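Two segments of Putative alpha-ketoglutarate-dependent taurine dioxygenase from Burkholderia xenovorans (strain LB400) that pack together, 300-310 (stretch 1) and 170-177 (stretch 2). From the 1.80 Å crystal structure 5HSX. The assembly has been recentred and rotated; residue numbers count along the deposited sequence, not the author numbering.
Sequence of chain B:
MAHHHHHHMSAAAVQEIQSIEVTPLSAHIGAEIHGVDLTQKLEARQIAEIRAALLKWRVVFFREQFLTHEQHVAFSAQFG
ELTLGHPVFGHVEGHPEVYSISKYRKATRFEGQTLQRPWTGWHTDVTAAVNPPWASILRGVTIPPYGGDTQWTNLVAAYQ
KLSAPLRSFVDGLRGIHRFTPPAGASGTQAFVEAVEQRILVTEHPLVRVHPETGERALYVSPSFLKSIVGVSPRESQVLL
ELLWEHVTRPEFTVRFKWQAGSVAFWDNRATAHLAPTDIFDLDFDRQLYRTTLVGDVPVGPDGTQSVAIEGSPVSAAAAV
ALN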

# COMPACT_ATOMS: atom_id res chain seq x y z
N GLY B 300 17.59 -17.01 16.59
CA GLY B 300 16.20 -17.33 16.81
C GLY B 300 15.85 -17.41 18.28
O GLY B 300 16.71 -17.21 19.17
N PRO B 301 14.58 -17.68 18.59
CA PRO B 301 14.15 -17.71 19.99
C PRO B 301 14.90 -18.73 20.83
O PRO B 301 15.08 -18.50 22.03
CB PRO B 301 12.66 -18.05 19.89
CG PRO B 301 12.26 -17.45 18.59
CD PRO B 301 13.42 -17.73 17.66
N ASP B 302 15.34 -19.84 20.24
CA ASP B 302 16.08 -20.85 21.00
C ASP B 302 17.58 -20.57 21.07
O ASP B 302 18.33 -21.39 21.61
CB ASP B 302 15.84 -22.25 20.39
CG ASP B 302 16.51 -22.44 19.03
OD1 ASP B 302 17.03 -21.47 18.46
OD2 ASP B 302 16.48 -23.58 18.50
N GLY B 303 18.03 -19.42 20.57
CA GLY B 303 19.43 -19.07 20.64
C GLY B 303 20.29 -19.56 19.48
O GLY B 303 21.48 -19.24 19.44
N THR B 304 19.72 -20.32 18.55
CA THR B 304 20.49 -20.86 17.43
C THR B 304 20.79 -19.76 16.42
O THR B 304 19.86 -19.13 15.89
CB THR B 304 19.74 -22.00 16.76
OG1 THR B 304 19.32 -22.95 17.74
CG2 THR B 304 20.64 -22.71 15.74
N GLN B 305 22.07 -19.54 16.14
CA GLN B 305 22.47 -18.58 15.11
C GLN B 305 22.21 -19.14 13.72
O GLN B 305 22.19 -20.36 13.52
CB GLN B 305 23.97 -18.29 15.20
CG GLN B 305 24.40 -17.39 16.31
CD GLN B 305 25.90 -17.16 16.27
OE1 GLN B 305 26.68 -18.11 16.32
NE2 GLN B 305 26.30 -15.91 16.16
N SER B 306 22.05 -18.22 12.76
CA SER B 306 22.03 -18.55 11.35
C SER B 306 23.32 -19.27 10.94
O SER B 306 24.37 -19.13 11.57
CB SER B 306 21.86 -17.28 10.51
OG SER B 306 20.70 -16.56 10.93
N VAL B 307 23.24 -20.05 9.86
CA VAL B 307 24.34 -20.87 9.39
C VAL B 307 24.52 -20.64 7.90
O VAL B 307 23.58 -20.82 7.12
CB VAL B 307 24.11 -22.37 9.66
CG1 VAL B 307 25.28 -23.20 9.14
CG2 VAL B 307 23.89 -22.62 11.14
N ALA B 308 25.73 -20.26 7.50
CA ALA B 308 26.05 -20.19 6.08
C ALA B 308 26.15 -21.59 5.49
O ALA B 308 26.80 -22.47 6.06
CB ALA B 308 27.36 -19.43 5.86
N ILE B 309 25.53 -21.79 4.33
CA ILE B 309 25.59 -23.06 3.61
C ILE B 309 26.46 -22.95 2.36
O ILE B 309 27.32 -23.80 2.11
CB ILE B 309 24.17 -23.56 3.26
CG1 ILE B 309 23.35 -23.74 4.54
CG2 ILE B 309 24.24 -24.85 2.46
CD1 ILE B 309 21.91 -24.01 4.28
N GLU B 310 26.25 -21.90 1.57
CA GLU B 310 27.05 -21.64 0.38
C GLU B 310 27.24 -20.14 0.22
O GLU B 310 26.42 -19.34 0.68
CB GLU B 310 26.40 -22.18 -0.90
CG GLU B 310 26.46 -23.67 -1.08
CD GLU B 310 26.07 -24.08 -2.49
OE1 GLU B 310 26.48 -23.38 -3.44
OE2 GLU B 310 25.35 -25.09 -2.64
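Stretch 2 (170-177) VDGLRGIH

Stretch 2 enters in a helix at Val170, passes through Gly172 and Leu173, and runs on as a strand from Arg174 to His177. Stretch 1 opens with a type I beta turn from Gly300 to Gly303, closed by the backbone hydrogen bond from Gly303 N to Gly300 O (2.9 Å), and becomes a strand at Val307. The two run in the same general sense: Pro301 lies nearest Asp171, with CA atoms 6.1 Å apart, and further along Ile309 lies nearest Ile176, with CA atoms 9.0 Å apart. The second spacing is too wide for direct pairing of the backbones, and no backbone-to-backbone hydrogen bond joins the stretches. Side chains must therefore span the gap, and the summed buried surface is a modest 318 Å².

The turn is braced from within. Gly303 has phi/psi of 88/-3, where a CB would be jammed against the preceding carbonyl oxygen. Asp302 OD1 accepts a hydrogen bond from Thr304 N (2.9 Å, 161°) and a weak one from Thr304 OG1 (2.8 Å). Gly300 N also donates to Thr304 O at 3.2 Å.

At the start of the contact, the CA-to-CB bond of Pro301 points toward stretch 2. Pro301 CD lies 3.6 Å from Asp171 O, while Pro301 CG is 3.9 Å from Asp171 OD1; these are packing contacts. Nearby, water 1 donates to Asp302 OD2 at 3.1 Å and weakly to Gly172 O at 3.5 Å, adding a solvent link between the stretches.

Arg174 dominates the middle, with 93 Å² covered. Its CA-to-CB bond points sideways, but chi1 to chi3 are all m (-46°, -85°, -74°) and the end of the side chain comes nearer to stretch 1. There the guanidinium meets two successive carbonyls: Arg174 NH1 donates to Thr304 O (3.2 Å, 141°) and Arg174 NH2 to Gln305 O (2.7 Å, 155°). The shorter, straighter bond has its acceptor near the guanidinium plane. Thr304 CG2 covers one face, 3.7 Å from Arg174 NH2, and Val307 CG2 approaches the edge, 4.1 Å from the same Arg174 NH2. Gln305 contributes its carbonyl while its CA-to-CB bond points away.

Beyond the arginine the contact becomes apolar. The CA-to-CB bond of Ile309 (m, t) points toward stretch 2, whereas that of Ile176 (m, m) points sideways, but the end of its side chain comes nearer. The two side chains meet at their tips, Ile309 CD1 to Ile176 CD1 at 3.6 Å, within van der Waals range despite the wide backbone spacing.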

# COMPACT_ATOMS: atom_id res chain seq x y z
N VAL B 170 6.15 -21.26 14.54
CA VAL B 170 7.23 -20.69 13.73
C VAL B 170 8.45 -20.35 14.58
O VAL B 170 9.56 -20.29 14.04
CB VAL B 170 6.74 -19.45 12.94
CG1 VAL B 170 5.56 -19.85 12.05
CG2 VAL B 170 6.35 -18.32 13.88
N ASP B 171 8.29 -20.17 15.90
CA ASP B 171 9.46 -19.95 16.76
C ASP B 171 10.53 -21.02 16.54
O ASP B 171 11.74 -20.72 16.60
CB ASP B 171 9.06 -19.98 18.24
CG ASP B 171 8.39 -18.71 18.70
OD1 ASP B 171 8.45 -17.68 18.00
OD2 ASP B 171 7.79 -18.76 19.80
N GLY B 172 10.11 -22.26 16.32
CA GLY B 172 11.03 -23.38 16.19
C GLY B 172 11.49 -23.70 14.79
O GLY B 172 12.25 -24.66 14.61
N LEU B 173 11.07 -22.93 13.79
CA LEU B 173 11.35 -23.25 12.39
C LEU B 173 12.55 -22.48 11.86
O LEU B 173 12.85 -21.37 12.31
CB LEU B 173 10.13 -22.95 11.52
CG LEU B 173 8.87 -23.76 11.86
CD1 LEU B 173 7.72 -23.39 10.93
CD2 LEU B 173 9.16 -25.26 11.78
N ARG B 174 13.24 -23.09 10.89
CA ARG B 174 14.36 -22.51 10.17
C ARG B 174 14.04 -22.47 8.69
O ARG B 174 13.26 -23.29 8.19
CB ARG B 174 15.64 -23.31 10.39
CG ARG B 174 15.87 -23.68 11.84
CD ARG B 174 16.57 -22.56 12.56
NE ARG B 174 17.98 -22.49 12.18
CZ ARG B 174 18.83 -21.58 12.65
NH1 ARG B 174 18.42 -20.67 13.53
NH2 ARG B 174 20.09 -21.59 12.24
N GLY B 175 14.64 -21.52 7.98
CA GLY B 175 14.37 -21.32 6.57
C GLY B 175 15.64 -21.14 5.77
O GLY B 175 16.61 -20.55 6.23
N ILE B 176 15.61 -21.64 4.53
CA ILE B 176 16.73 -21.50 3.61
C ILE B 176 16.49 -20.28 2.73
O ILE B 176 15.48 -20.21 2.02
CB ILE B 176 16.90 -22.76 2.75
CG1 ILE B 176 17.07 -24.00 3.64
CG2 ILE B 176 18.07 -22.57 1.76
CD1 ILE B 176 18.31 -23.97 4.54
N HIS B 177 17.42 -19.33 2.76
CA HIS B 177 17.40 -18.16 1.89
C HIS B 177 18.46 -18.31 0.81
O HIS B 177 19.59 -18.71 1.10
CB HIS B 177 17.67 -16.87 2.68
CG HIS B 177 16.68 -16.60 3.78
ND1 HIS B 177 16.01 -15.40 3.89
CD2 HIS B 177 16.26 -17.36 4.82
CE1 HIS B 177 15.21 -15.43 4.95
NE2 HIS B 177 15.35 -16.61 5.53
O HOH W 1 15.34 -23.49 15.67